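Side-chain contacts in putative hydrolase (Bacteroides ovatus, PDB 4HBS), which is of unknown function but is a putative hydrolase with a five-bladed beta-propeller fold, probably related to the beta-fructosidase clan of glycoside hydrolases: residues L341-D346 and E350-H355; D42-A47 and P104-E109; P95-M100 and M172-V177; Q130-I135 and E145-G150. All coordinates share one frame; numbering follows the deposited sequence.

Interaction 1. Residues L341-D346 and E350-H355; sequences LPEFLD and EQRYQH
Tyr353 and Leu345 cross at about a right angle, with Leu345 CG 3.7 Å from Tyr353 CD1. Beyond this apolar contact the phenol reaches the other arm of the loop: Tyr353 OH donates to Pro342 O over 2.6 Å, nearly along the C=O axis. The ring can run back toward Pro342 because its CG stands between the backbone N and the carbonyl carbon (chi1 61°). On the outer side, Phe344 and Arg352 lie side by side and point the same way, ring and guanidinium planes 25° apart, with Arg352 CG 3.5 Å from Phe344 CE1. Glu343 runs alongside the same arginine, and its OE2 makes a weak salt bridge to Arg352 NH2 at 3.3 Å. Gln351 crosses Phe344 roughly perpendicularly, its CB at the ring edge. Between the backbones, Leu345 N donates to Gln351 O at 3.0 Å, and one water joins Glu343 O to Tyr353 N. The two segments are thus the arms of a surface loop, linking strand 333-340 of one antiparallel sheet to strand 356-361 of the next. Its inner side rests on strand 371-377, where both Leu345 and Tyr353 touch Thr377, while Pro342 packs on Tyr400 of strand 399-403.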
loop_
_atom_site.group_PDB
_atom_site.type_symbol
_atom_site.label_atom_id
_atom_site.label_comp_id
_atom_site.label_asym_id
_atom_site.label_seq_id
_atom_site.Cartn_x
_atom_site.Cartn_y
_atom_site.Cartn_z
ATOM N N LEU A 341 -14.357 4.485 -7.466
ATOM C CA LEU A 341 -13.932 5.428 -6.436
ATOM C C LEU A 341 -14.472 6.810 -6.717
ATOM O O LEU A 341 -14.642 7.149 -7.880
ATOM C CB LEU A 341 -12.408 5.464 -6.337
ATOM C CG LEU A 341 -11.800 4.186 -5.769
ATOM C CD1 LEU A 341 -10.363 3.997 -6.223
ATOM C CD2 LEU A 341 -11.899 4.174 -4.274
ATOM N N PRO A 342 -14.754 7.630 -5.679
ATOM C CA PRO A 342 -15.328 8.962 -5.927
ATOM C C PRO A 342 -14.524 9.863 -6.850
ATOM O O PRO A 342 -13.299 9.802 -6.888
ATOM C CB PRO A 342 -15.396 9.586 -4.535
ATOM C CG PRO A 342 -15.428 8.456 -3.604
ATOM C CD PRO A 342 -14.646 7.354 -4.233
ATOM N N GLU A 343 -15.240 10.734 -7.571
ATOM C CA GLU A 343 -14.658 11.727 -8.473
ATOM C C GLU A 343 -14.222 12.978 -7.647
ATOM O O GLU A 343 -13.295 13.694 -8.048
ATOM C CB GLU A 343 -15.719 12.080 -9.529
ATOM C CG GLU A 343 -15.266 12.947 -10.694
ATOM C CD GLU A 343 -16.431 13.466 -11.518
ATOM O OE1 GLU A 343 -17.510 12.827 -11.493
ATOM O OE2 GLU A 343 -16.273 14.519 -12.180
ATOM N N PHE A 344 -14.882 13.202 -6.469
ATOM C CA PHE A 344 -14.649 14.333 -5.559
ATOM C C PHE A 344 -14.277 13.878 -4.149
ATOM O O PHE A 344 -14.831 12.888 -3.663
ATOM C CB PHE A 344 -15.927 15.146 -5.466
ATOM C CG PHE A 344 -16.407 15.642 -6.790
ATOM C CD1 PHE A 344 -15.957 16.848 -7.300
ATOM C CD2 PHE A 344 -17.295 14.892 -7.551
ATOM C CE1 PHE A 344 -16.431 17.328 -8.522
ATOM C CE2 PHE A 344 -17.737 15.350 -8.793
ATOM C CZ PHE A 344 -17.311 16.571 -9.266
ATOM N N LEU A 345 -13.369 14.620 -3.479
ATOM C CA LEU A 345 -12.946 14.318 -2.103
ATOM C C LEU A 345 -13.773 15.095 -1.091
ATOM O O LEU A 345 -14.120 16.239 -1.352
ATOM C CB LEU A 345 -11.470 14.680 -1.902
ATOM C CG LEU A 345 -10.486 14.065 -2.856
ATOM C CD1 LEU A 345 -9.103 14.592 -2.600
ATOM C CD2 LEU A 345 -10.514 12.556 -2.782
ATOM N N ASP A 346 -14.073 14.481 0.079
ATOM C CA ASP A 346 -14.808 15.144 1.175
ATOM C C ASP A 346 -13.779 16.028 1.877
ATOM O O ASP A 346 -13.067 15.597 2.779
ATOM C CB ASP A 346 -15.475 14.110 2.105
ATOM C CG ASP A 346 -16.576 13.276 1.422
ATOM O OD1 ASP A 346 -17.047 13.684 0.307
ATOM O OD2 ASP A 346 -16.994 12.242 2.011
ATOM N N GLU A 350 -11.410 22.967 -2.992
ATOM C CA GLU A 350 -11.599 22.232 -4.240
ATOM C C GLU A 350 -11.597 20.723 -4.004
ATOM O O GLU A 350 -10.561 20.163 -3.704
ATOM C CB GLU A 350 -10.524 22.620 -5.290
ATOM C CG GLU A 350 -10.744 22.021 -6.679
ATOM C CD GLU A 350 -12.109 22.308 -7.278
ATOM O OE1 GLU A 350 -12.399 23.497 -7.557
ATOM O OE2 GLU A 350 -12.918 21.357 -7.400
ATOM N N GLN A 351 -12.729 20.060 -4.261
ATOM C CA GLN A 351 -12.863 18.613 -4.075
ATOM C C GLN A 351 -12.279 17.795 -5.257
ATOM O O GLN A 351 -11.859 16.645 -5.045
ATOM C CB GLN A 351 -14.325 18.264 -3.861
ATOM C CG GLN A 351 -14.920 19.039 -2.704
ATOM C CD GLN A 351 -16.163 18.435 -2.161
ATOM O OE1 GLN A 351 -16.289 18.256 -0.947
ATOM N NE2 GLN A 351 -17.143 18.163 -3.021
ATOM N N ARG A 352 -12.251 18.375 -6.493
ATOM C CA ARG A 352 -11.669 17.700 -7.670
ATOM C C ARG A 352 -10.173 17.454 -7.413
ATOM O O ARG A 352 -9.553 18.230 -6.692
ATOM C CB ARG A 352 -11.877 18.538 -8.956
ATOM C CG ARG A 352 -13.328 18.548 -9.461
ATOM C CD ARG A 352 -13.486 18.881 -10.960
ATOM N NE ARG A 352 -14.650 18.204 -11.564
ATOM C CZ ARG A 352 -15.028 18.305 -12.842
ATOM N NH1 ARG A 352 -14.343 19.068 -13.694
ATOM N NH2 ARG A 352 -16.099 17.643 -13.277
ATOM N N TYR A 353 -9.607 16.367 -7.943
ATOM C CA TYR A 353 -8.184 16.026 -7.728
ATOM C C TYR A 353 -7.580 15.485 -9.022
ATOM O O TYR A 353 -8.297 15.375 -10.019
ATOM C CB TYR A 353 -8.049 15.021 -6.573
ATOM C CG TYR A 353 -8.766 13.719 -6.819
ATOM C CD1 TYR A 353 -10.097 13.558 -6.467
ATOM C CD2 TYR A 353 -8.113 12.643 -7.401
ATOM C CE1 TYR A 353 -10.756 12.346 -6.652
ATOM C CE2 TYR A 353 -8.773 11.440 -7.638
ATOM C CZ TYR A 353 -10.097 11.296 -7.263
ATOM O OH TYR A 353 -10.749 10.121 -7.532
ATOM N N GLN A 354 -6.263 15.180 -9.027
ATOM C CA GLN A 354 -5.584 14.703 -10.239
ATOM C C GLN A 354 -5.707 13.201 -10.399
ATOM O O GLN A 354 -6.392 12.760 -11.321
ATOM C CB GLN A 354 -4.096 15.131 -10.271
ATOM C CG GLN A 354 -3.368 14.852 -11.605
ATOM C CD GLN A 354 -1.857 14.991 -11.507
ATOM O OE1 GLN A 354 -1.230 14.515 -10.570
ATOM N NE2 GLN A 354 -1.224 15.617 -12.497
ATOM N N HIS A 355 -5.042 12.415 -9.532
ATOM C CA HIS A 355 -5.002 10.956 -9.652
ATOM C C HIS A 355 -5.367 10.247 -8.383
ATOM O O HIS A 355 -5.045 10.704 -7.297
ATOM C CB HIS A 355 -3.588 10.479 -10.039
ATOM C CG HIS A 355 -3.166 10.863 -11.412
ATOM N ND1 HIS A 355 -1.884 11.317 -11.667
ATOM C CD2 HIS A 355 -3.870 10.870 -12.569
ATOM C CE1 HIS A 355 -1.837 11.571 -12.966
ATOM N NE2 HIS A 355 -3.012 11.319 -13.553
HETATM O O HOH W 1 -11.449 14.729 -9.943
#

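Interaction 2. Residues D42-A47 and P104-E109; sequences DLKYNA and PGEKDE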
loop_
_atom_site.group_PDB
_atom_site.type_symbol
_atom_site.label_atom_id
_atom_site.label_comp_id
_atom_site.label_asym_id
_atom_site.label_seq_id
_atom_site.Cartn_x
_atom_site.Cartn_y
_atom_site.Cartn_z
ATOM N N ASP A 42 -15.255 4.608 5.237
ATOM C CA ASP A 42 -14.921 4.434 6.663
ATOM C C ASP A 42 -14.546 5.828 7.224
ATOM O O ASP A 42 -13.419 6.289 7.023
ATOM C CB ASP A 42 -13.790 3.390 6.867
ATOM C CG ASP A 42 -13.570 2.975 8.311
ATOM O OD1 ASP A 42 -13.801 3.804 9.209
ATOM O OD2 ASP A 42 -13.167 1.815 8.539
ATOM N N LEU A 43 -15.505 6.510 7.903
ATOM C CA LEU A 43 -15.264 7.858 8.420
ATOM C C LEU A 43 -14.398 7.820 9.669
ATOM O O LEU A 43 -13.728 8.816 9.952
ATOM C CB LEU A 43 -16.564 8.606 8.694
ATOM C CG LEU A 43 -17.609 8.648 7.557
ATOM C CD1 LEU A 43 -18.767 9.523 7.949
ATOM C CD2 LEU A 43 -17.010 9.133 6.244
ATOM N N LYS A 44 -14.382 6.674 10.407
ATOM C CA LYS A 44 -13.538 6.499 11.605
ATOM C C LYS A 44 -12.072 6.546 11.210
ATOM O O LYS A 44 -11.282 7.224 11.868
ATOM C CB LYS A 44 -13.847 5.146 12.284
ATOM C CG LYS A 44 -13.290 4.956 13.680
ATOM C CD LYS A 44 -13.621 3.550 14.200
ATOM C CE LYS A 44 -14.297 3.549 15.545
ATOM N NZ LYS A 44 -13.337 3.704 16.676
ATOM N N TYR A 45 -11.704 5.812 10.126
ATOM C CA TYR A 45 -10.321 5.763 9.644
ATOM C C TYR A 45 -9.982 7.038 8.923
ATOM O O TYR A 45 -8.921 7.574 9.169
ATOM C CB TYR A 45 -10.038 4.519 8.796
ATOM C CG TYR A 45 -9.611 3.372 9.681
ATOM C CD1 TYR A 45 -10.511 2.771 10.551
ATOM C CD2 TYR A 45 -8.272 3.015 9.788
ATOM C CE1 TYR A 45 -10.104 1.795 11.456
ATOM C CE2 TYR A 45 -7.847 2.060 10.709
ATOM C CZ TYR A 45 -8.762 1.468 11.563
ATOM O OH TYR A 45 -8.314 0.543 12.487
ATOM N N ASN A 46 -10.891 7.598 8.119
ATOM C CA ASN A 46 -10.634 8.896 7.485
ATOM C C ASN A 46 -10.299 9.948 8.564
ATOM O O ASN A 46 -9.416 10.767 8.341
ATOM C CB ASN A 46 -11.834 9.355 6.644
ATOM C CG ASN A 46 -12.025 8.558 5.382
ATOM O OD1 ASN A 46 -11.308 7.593 5.120
ATOM N ND2 ASN A 46 -12.995 8.931 4.561
ATOM N N ALA A 47 -10.951 9.869 9.760
ATOM C CA ALA A 47 -10.694 10.789 10.878
ATOM C C ALA A 47 -9.362 10.492 11.523
ATOM O O ALA A 47 -8.637 11.433 11.854
ATOM C CB ALA A 47 -11.798 10.698 11.915
ATOM N N PRO A 104 -4.129 -1.840 19.638
ATOM C CA PRO A 104 -5.598 -1.926 19.800
ATOM C C PRO A 104 -6.194 -0.698 20.510
ATOM O O PRO A 104 -5.613 -0.242 21.500
ATOM C CB PRO A 104 -5.778 -3.194 20.641
ATOM C CG PRO A 104 -4.566 -4.002 20.363
ATOM C CD PRO A 104 -3.460 -3.014 20.235
ATOM N N GLY A 105 -7.307 -0.160 19.979
ATOM C CA GLY A 105 -7.990 0.997 20.566
ATOM C C GLY A 105 -8.717 1.884 19.572
ATOM O O GLY A 105 -9.819 2.358 19.857
ATOM N N GLU A 106 -8.082 2.142 18.411
ATOM C CA GLU A 106 -8.602 2.965 17.306
ATOM C C GLU A 106 -8.854 4.462 17.690
ATOM O O GLU A 106 -9.742 5.120 17.124
ATOM C CB GLU A 106 -9.845 2.331 16.676
ATOM C CG GLU A 106 -9.520 1.061 15.926
ATOM C CD GLU A 106 -10.714 0.464 15.216
ATOM O OE1 GLU A 106 -11.856 0.636 15.707
ATOM O OE2 GLU A 106 -10.501 -0.202 14.178
ATOM N N LYS A 107 -8.003 5.003 18.579
ATOM C CA LYS A 107 -7.966 6.421 18.949
ATOM C C LYS A 107 -6.599 6.953 18.410
ATOM O O LYS A 107 -5.751 6.134 18.065
ATOM C CB LYS A 107 -8.131 6.598 20.481
ATOM C CG LYS A 107 -9.378 5.927 21.106
ATOM C CD LYS A 107 -10.737 6.463 20.577
ATOM C CE LYS A 107 -11.674 5.371 20.058
ATOM N NZ LYS A 107 -12.820 5.920 19.269
ATOM N N ASP A 108 -6.379 8.281 18.297
ATOM C CA ASP A 108 -5.097 8.781 17.764
ATOM C C ASP A 108 -3.925 8.358 18.620
ATOM O O ASP A 108 -2.843 8.106 18.091
ATOM C CB ASP A 108 -5.070 10.299 17.608
ATOM C CG ASP A 108 -3.985 10.737 16.626
ATOM O OD1 ASP A 108 -4.238 10.679 15.377
ATOM O OD2 ASP A 108 -2.853 11.049 17.087
ATOM N N GLU A 109 -4.137 8.283 19.945
ATOM C CA GLU A 109 -3.131 7.808 20.900
ATOM C C GLU A 109 -2.574 6.428 20.506
ATOM O O GLU A 109 -1.459 6.101 20.907
ATOM C CB GLU A 109 -3.698 7.755 22.347
ATOM C CG GLU A 109 -4.991 6.963 22.528
ATOM C CD GLU A 109 -5.597 6.932 23.924
ATOM O OE1 GLU A 109 -5.048 7.586 24.842
ATOM O OE2 GLU A 109 -6.642 6.261 24.091
#
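Lys44 sends CG anti to its backbone N (chi1 -167°) and then bends at its last two torsions, while Glu106 on the facing loop extends beyond CG, which carries the lysine NZ and the carboxylate to each other; the two side chains cross at about a right angle. The motif on one side is a helix start in the beta-propeller: Asp42 is the N-cap of helix 43-48, and its OD1 accepts from Tyr45 N at 3.0 Å, from above the carboxylate plane. This first turn presents Lys44 and Tyr45 to the loop between strands 98-102 and 111-113, where Glu106 divides its carboxylate between them. OE1 forms a salt bridge with Lys44 NZ at 3.5 Å, a rather long one, and the lysine has a second acidic partner in Glu21. Lys107 NZ comes within 3.4 Å of Lys44 NZ; the two acidic groups near Lys44 probably offset this approach of like charges. OE2 of Glu106 also bonds to a glycerol, probably left from crystallisation. Tyr45 OH has two partners, Gln102 NE2 and Glu106 OE2. Ring and carboxylate stand 77° apart, and Tyr45 OH donates to Glu106 OE2 over 2.9 Å, meeting that oxygen on its anti side, 27° out of the carboxylate plane.

Interaction 3. Residues P95-M100 and M172-V177; sequences PRNSIM and MLWGAV
Trp174 brings the far rim of its six-membered ring against Asn97, whose CB lies 3.7 Å from Trp174 CZ3 and 4.0 Å from Trp174 CH2. The amide follows behind, its plane tilted 42° from that of the indole, so the asparagine meets the tryptophan obliquely and with its carbon atoms. Asn97 CG lies between the backbone N and the carbonyl carbon (chi1 54°), which turns the amide to its own partners: ND2 donates to Tyr158 O and OD1 accepts from Ile135 N. Further along the rim, Ile99 comes to the indole edge near the ring plane, its CG2 branch 4.2 Å from Trp174 CZ2. Ile99 and Trp174 cross at about a right angle, a lighter contact than that of Asn97. From its own strand, Met172, present as selenomethionine, sets SE over one face of the indole, offset toward the rim. The pyrrole end is fixed too, since Trp174 NE1 is hydrogen-bonded to Tyr196 OH. Were the indole replaced by an alanine, a gap would probably open beside Asn97 CB and Ile99 CG2, and the Tyr196 hydroxyl would lose its indole partner. The contact is buried and spans two antiparallel sheets. Ile99 belongs to strand 98-102 of one, with Asn97 just ahead of it, and Trp174 to strand 169-178 of the other. The indole is thus a bridge between backbones that stay well apart, Asn97 and Trp174 being 9.7 Å from CA to CA. On the strands flanking these two, Ile99 touches Phe72 of strand 71-75, and Trp174 touches Ala194 of strand 187-197.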
loop_
_atom_site.group_PDB
_atom_site.type_symbol
_atom_site.label_atom_id
_atom_site.label_comp_id
_atom_site.label_asym_id
_atom_site.label_seq_id
_atom_site.Cartn_x
_atom_site.Cartn_y
_atom_site.Cartn_z
ATOM N N PRO A 95 9.675 13.401 4.185
ATOM C CA PRO A 95 10.483 12.166 4.149
ATOM C C PRO A 95 10.060 11.173 3.070
ATOM O O PRO A 95 8.871 11.019 2.824
ATOM C CB PRO A 95 10.254 11.561 5.548
ATOM C CG PRO A 95 9.097 12.262 6.098
ATOM C CD PRO A 95 9.204 13.640 5.558
ATOM N N ARG A 96 11.030 10.468 2.461
ATOM C CA ARG A 96 10.725 9.503 1.396
ATOM C C ARG A 96 10.019 8.263 1.898
ATOM O O ARG A 96 9.330 7.621 1.116
ATOM C CB ARG A 96 11.977 9.143 0.576
ATOM C CG ARG A 96 12.641 10.362 -0.080
ATOM C CD ARG A 96 11.648 11.410 -0.632
ATOM N NE ARG A 96 12.093 12.031 -1.892
ATOM C CZ ARG A 96 11.536 11.844 -3.091
ATOM N NH1 ARG A 96 10.503 11.027 -3.234
ATOM N NH2 ARG A 96 12.025 12.461 -4.162
ATOM N N ASN A 97 10.103 7.975 3.179
ATOM C CA ASN A 97 9.372 6.869 3.771
ATOM C C ASN A 97 9.383 7.000 5.282
ATOM O O ASN A 97 10.237 7.687 5.855
ATOM C CB ASN A 97 9.918 5.496 3.337
ATOM C CG ASN A 97 11.386 5.319 3.585
ATOM O OD1 ASN A 97 11.837 5.362 4.721
ATOM N ND2 ASN A 97 12.184 5.150 2.532
ATOM N N SER A 98 8.436 6.338 5.914
ATOM C CA SER A 98 8.294 6.348 7.359
ATOM C C SER A 98 7.415 5.206 7.763
ATOM O O SER A 98 6.771 4.593 6.903
ATOM C CB SER A 98 7.713 7.674 7.844
ATOM O OG SER A 98 6.508 8.009 7.181
ATOM N N ILE A 99 7.417 4.874 9.052
ATOM C CA ILE A 99 6.611 3.777 9.552
ATOM C C ILE A 99 5.878 4.202 10.828
ATOM O O ILE A 99 6.159 5.252 11.423
ATOM C CB ILE A 99 7.466 2.486 9.755
ATOM C CG1 ILE A 99 8.488 2.641 10.914
ATOM C CG2 ILE A 99 8.152 2.074 8.428
ATOM C CD1 ILE A 99 9.379 1.435 11.197
HETATM N N MSE A 100 4.918 3.379 11.210
HETATM C CA MSE A 100 4.070 3.581 12.384
HETATM C C MSE A 100 3.539 2.225 12.867
HETATM O O MSE A 100 3.490 1.278 12.081
HETATM C CB MSE A 100 2.914 4.535 11.985
HETATM C CG MSE A 100 1.862 4.792 13.067
HETATM SE SE MSE A 100 0.358 3.644 12.913
HETATM C CE MSE A 100 -0.468 4.479 11.556
HETATM N N MSE A 172 10.684 -7.250 5.577
HETATM C CA MSE A 172 10.047 -6.327 4.647
HETATM C C MSE A 172 10.923 -6.023 3.446
HETATM O O MSE A 172 12.143 -5.905 3.594
HETATM C CB MSE A 172 9.759 -5.025 5.387
HETATM C CG MSE A 172 9.323 -3.886 4.465
HETATM SE SE MSE A 172 8.526 -2.474 5.400
HETATM C CE MSE A 172 7.363 -1.932 4.042
ATOM N N LEU A 173 10.293 -5.808 2.273
ATOM C CA LEU A 173 10.999 -5.388 1.070
ATOM C C LEU A 173 10.850 -3.873 0.875
ATOM O O LEU A 173 9.748 -3.333 0.984
ATOM C CB LEU A 173 10.488 -6.092 -0.194
ATOM C CG LEU A 173 10.524 -7.586 -0.256
ATOM C CD1 LEU A 173 9.914 -8.055 -1.522
ATOM C CD2 LEU A 173 11.933 -8.136 -0.154
ATOM N N TRP A 174 11.951 -3.209 0.557
ATOM C CA TRP A 174 11.999 -1.795 0.253
ATOM C C TRP A 174 12.493 -1.687 -1.206
ATOM O O TRP A 174 13.566 -2.203 -1.519
ATOM C CB TRP A 174 12.951 -1.081 1.235
ATOM C CG TRP A 174 12.405 -0.871 2.612
ATOM C CD1 TRP A 174 12.785 -1.518 3.746
ATOM C CD2 TRP A 174 11.422 0.097 3.008
ATOM N NE1 TRP A 174 12.094 -1.022 4.830
ATOM C CE2 TRP A 174 11.230 -0.045 4.399
ATOM C CE3 TRP A 174 10.672 1.062 2.319
ATOM C CZ2 TRP A 174 10.301 0.740 5.116
ATOM C CZ3 TRP A 174 9.777 1.856 3.030
ATOM C CH2 TRP A 174 9.566 1.661 4.403
ATOM N N GLY A 175 11.695 -1.077 -2.077
ATOM C CA GLY A 175 12.023 -0.933 -3.490
ATOM C C GLY A 175 12.899 0.267 -3.765
ATOM O O GLY A 175 12.513 1.383 -3.421
ATOM N N ALA A 176 14.096 0.045 -4.374
ATOM C CA ALA A 176 15.063 1.111 -4.694
ATOM C C ALA A 176 14.577 1.904 -5.881
ATOM O O ALA A 176 14.318 1.304 -6.910
ATOM C CB ALA A 176 16.418 0.511 -4.995
ATOM N N VAL A 177 14.434 3.240 -5.756
ATOM C CA VAL A 177 13.900 4.093 -6.832
ATOM C C VAL A 177 14.905 5.168 -7.243
ATOM O O VAL A 177 15.416 5.873 -6.380
ATOM C CB VAL A 177 12.580 4.721 -6.354
ATOM C CG1 VAL A 177 11.948 5.584 -7.440
ATOM C CG2 VAL A 177 11.620 3.628 -5.894
#

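Interaction 4. Residues Q130-I135 and E145-G150; sequences QVRTHI and EKIQAG
Arg132 lays the edge of its guanidinium against the last carbonyls of helix 144-148. Its NH2 donates to Gln148 O over 2.8 Å in a nearly straight bond (167°), within the guanidinium plane and on a lone pair of the carbonyl oxygen. NE adds weaker, bent bonds to the same oxygen and to Ile147 O, the latter at 3.1 Å. Two backbone acceptors at the helix C-terminus, where the dipole is expected to favour a cation, are therefore met by one side chain. The arm reaches them by running extended from CG to NE (chi2 -174°, chi3 176°). Further out, NH1 forms a salt bridge with Asp116, so the group is held from both of its ends. The helix ends in a Schellman motif, with Gly150, at positive phi, as C-prime residue; Gly150 N bonds back to Ile147 O and so helps to place that acceptor. A methionine in place of Arg132 would probably leave Gln148 O and the Asp116 carboxylate without their charged partner. The contact lies at the surface, joining this short helix to strand 131-132, which pairs antiparallel with strand 116-117.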
loop_
_atom_site.group_PDB
_atom_site.type_symbol
_atom_site.label_atom_id
_atom_site.label_comp_id
_atom_site.label_asym_id
_atom_site.label_seq_id
_atom_site.Cartn_x
_atom_site.Cartn_y
_atom_site.Cartn_z
ATOM N N GLN A 130 8.763 17.874 12.329
ATOM C CA GLN A 130 9.261 17.491 11.009
ATOM C C GLN A 130 10.102 16.227 11.215
ATOM O O GLN A 130 10.651 16.026 12.302
ATOM C CB GLN A 130 10.050 18.635 10.378
ATOM C CG GLN A 130 9.133 19.778 9.954
ATOM C CD GLN A 130 9.768 20.751 9.014
ATOM O OE1 GLN A 130 10.746 20.453 8.336
ATOM N NE2 GLN A 130 9.233 21.949 8.965
ATOM N N VAL A 131 10.111 15.329 10.221
ATOM C CA VAL A 131 10.744 14.019 10.319
ATOM C C VAL A 131 11.719 13.786 9.171
ATOM O O VAL A 131 11.622 14.441 8.134
ATOM C CB VAL A 131 9.590 12.982 10.330
ATOM C CG1 VAL A 131 10.074 11.552 10.110
ATOM C CG2 VAL A 131 8.787 13.094 11.623
ATOM N N ARG A 132 12.687 12.869 9.392
ATOM C CA ARG A 132 13.669 12.435 8.398
ATOM C C ARG A 132 13.254 11.079 7.805
ATOM O O ARG A 132 12.570 10.304 8.476
ATOM C CB ARG A 132 15.042 12.289 9.042
ATOM C CG ARG A 132 15.472 13.475 9.858
ATOM C CD ARG A 132 16.888 13.295 10.325
ATOM N NE ARG A 132 17.384 14.470 11.040
ATOM C CZ ARG A 132 17.154 14.751 12.321
ATOM N NH1 ARG A 132 16.407 13.944 13.065
ATOM N NH2 ARG A 132 17.669 15.846 12.868
ATOM N N THR A 133 13.703 10.777 6.575
ATOM C CA THR A 133 13.430 9.496 5.901
ATOM C C THR A 133 13.793 8.302 6.849
ATOM O O THR A 133 14.864 8.323 7.471
ATOM C CB THR A 133 14.246 9.424 4.594
ATOM O OG1 THR A 133 13.963 10.558 3.773
ATOM C CG2 THR A 133 14.011 8.145 3.826
ATOM N N HIS A 134 12.898 7.293 6.976
ATOM C CA HIS A 134 13.143 6.162 7.863
ATOM C C HIS A 134 14.332 5.332 7.370
ATOM O O HIS A 134 15.254 5.099 8.154
ATOM C CB HIS A 134 11.884 5.279 8.040
ATOM C CG HIS A 134 12.171 3.881 8.495
ATOM N ND1 HIS A 134 12.477 3.600 9.807
ATOM C CD2 HIS A 134 12.188 2.729 7.788
ATOM C CE1 HIS A 134 12.663 2.294 9.867
ATOM N NE2 HIS A 134 12.508 1.729 8.672
ATOM N N ILE A 135 14.313 4.881 6.086
ATOM C CA ILE A 135 15.396 4.076 5.524
ATOM C C ILE A 135 15.895 4.783 4.268
ATOM O O ILE A 135 15.127 5.104 3.356
ATOM C CB ILE A 135 14.992 2.597 5.297
ATOM C CG1 ILE A 135 16.220 1.739 4.930
ATOM C CG2 ILE A 135 13.898 2.442 4.268
ATOM C CD1 ILE A 135 16.020 0.263 5.089
ATOM N N GLU A 145 25.415 15.475 7.532
ATOM C CA GLU A 145 25.152 16.791 8.119
ATOM C C GLU A 145 23.844 17.336 7.540
ATOM O O GLU A 145 22.961 17.706 8.300
ATOM C CB GLU A 145 26.324 17.769 7.863
ATOM C CG GLU A 145 27.637 17.412 8.549
ATOM C CD GLU A 145 28.452 16.314 7.889
ATOM O OE1 GLU A 145 27.908 15.637 6.985
ATOM O OE2 GLU A 145 29.616 16.097 8.301
ATOM N N LYS A 146 23.693 17.318 6.193
ATOM C CA LYS A 146 22.458 17.781 5.525
ATOM C C LYS A 146 21.252 16.938 5.961
ATOM O O LYS A 146 20.178 17.481 6.162
ATOM C CB LYS A 146 22.603 17.719 3.998
ATOM C CG LYS A 146 23.605 18.704 3.385
ATOM C CD LYS A 146 22.919 19.898 2.774
ATOM C CE LYS A 146 23.878 20.818 2.071
ATOM N NZ LYS A 146 23.230 22.112 1.710
ATOM N N ILE A 147 21.443 15.609 6.141
ATOM C CA ILE A 147 20.398 14.704 6.642
ATOM C C ILE A 147 20.062 15.075 8.070
ATOM O O ILE A 147 18.881 15.094 8.398
ATOM C CB ILE A 147 20.796 13.206 6.519
ATOM C CG1 ILE A 147 20.879 12.789 5.032
ATOM C CG2 ILE A 147 19.798 12.306 7.266
ATOM C CD1 ILE A 147 19.566 13.087 4.142
ATOM N N GLN A 148 21.071 15.399 8.917
ATOM C CA GLN A 148 20.802 15.842 10.292
ATOM C C GLN A 148 20.037 17.141 10.245
ATOM O O GLN A 148 19.115 17.318 11.029
ATOM C CB GLN A 148 22.091 16.013 11.119
ATOM C CG GLN A 148 21.824 16.367 12.593
ATOM C CD GLN A 148 23.097 16.539 13.375
ATOM O OE1 GLN A 148 23.930 15.628 13.449
ATOM N NE2 GLN A 148 23.294 17.713 13.966
ATOM N N ALA A 149 20.370 18.025 9.277
ATOM C CA ALA A 149 19.698 19.308 9.091
ATOM C C ALA A 149 18.307 19.179 8.424
ATOM O O ALA A 149 17.743 20.198 8.036
ATOM C CB ALA A 149 20.576 20.248 8.276
ATOM N N GLY A 150 17.755 17.966 8.314
ATOM C CA GLY A 150 16.418 17.735 7.786
ATOM C C GLY A 150 16.253 17.761 6.282
ATOM O O GLY A 150 15.115 17.646 5.817
#

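Along the chain, interaction 4 is nested inside the loop closed by interaction 3, and interactions 2 and 3 interleave, whereas interaction 1 comes last. Interactions 3 and 4 are neighbours, with centres 14 Å apart, and touch directly: Asn97 O lies 2.9 Å from His134 N, a probable hydrogen bond, while Ile135 packs on Trp174. Segment 104-109 of interaction 2 follows shortly after 95-100 of interaction 3, in the loop that leaves strand 98-102, although their centres are 23 Å apart. Interactions 1 and 4 are the most distant pair, 32 Å between centres. Interaction 3 joins two sheets of the propeller in its interior, while interactions 1, 2 and 4 order connecting loops and short helices nearer the surface.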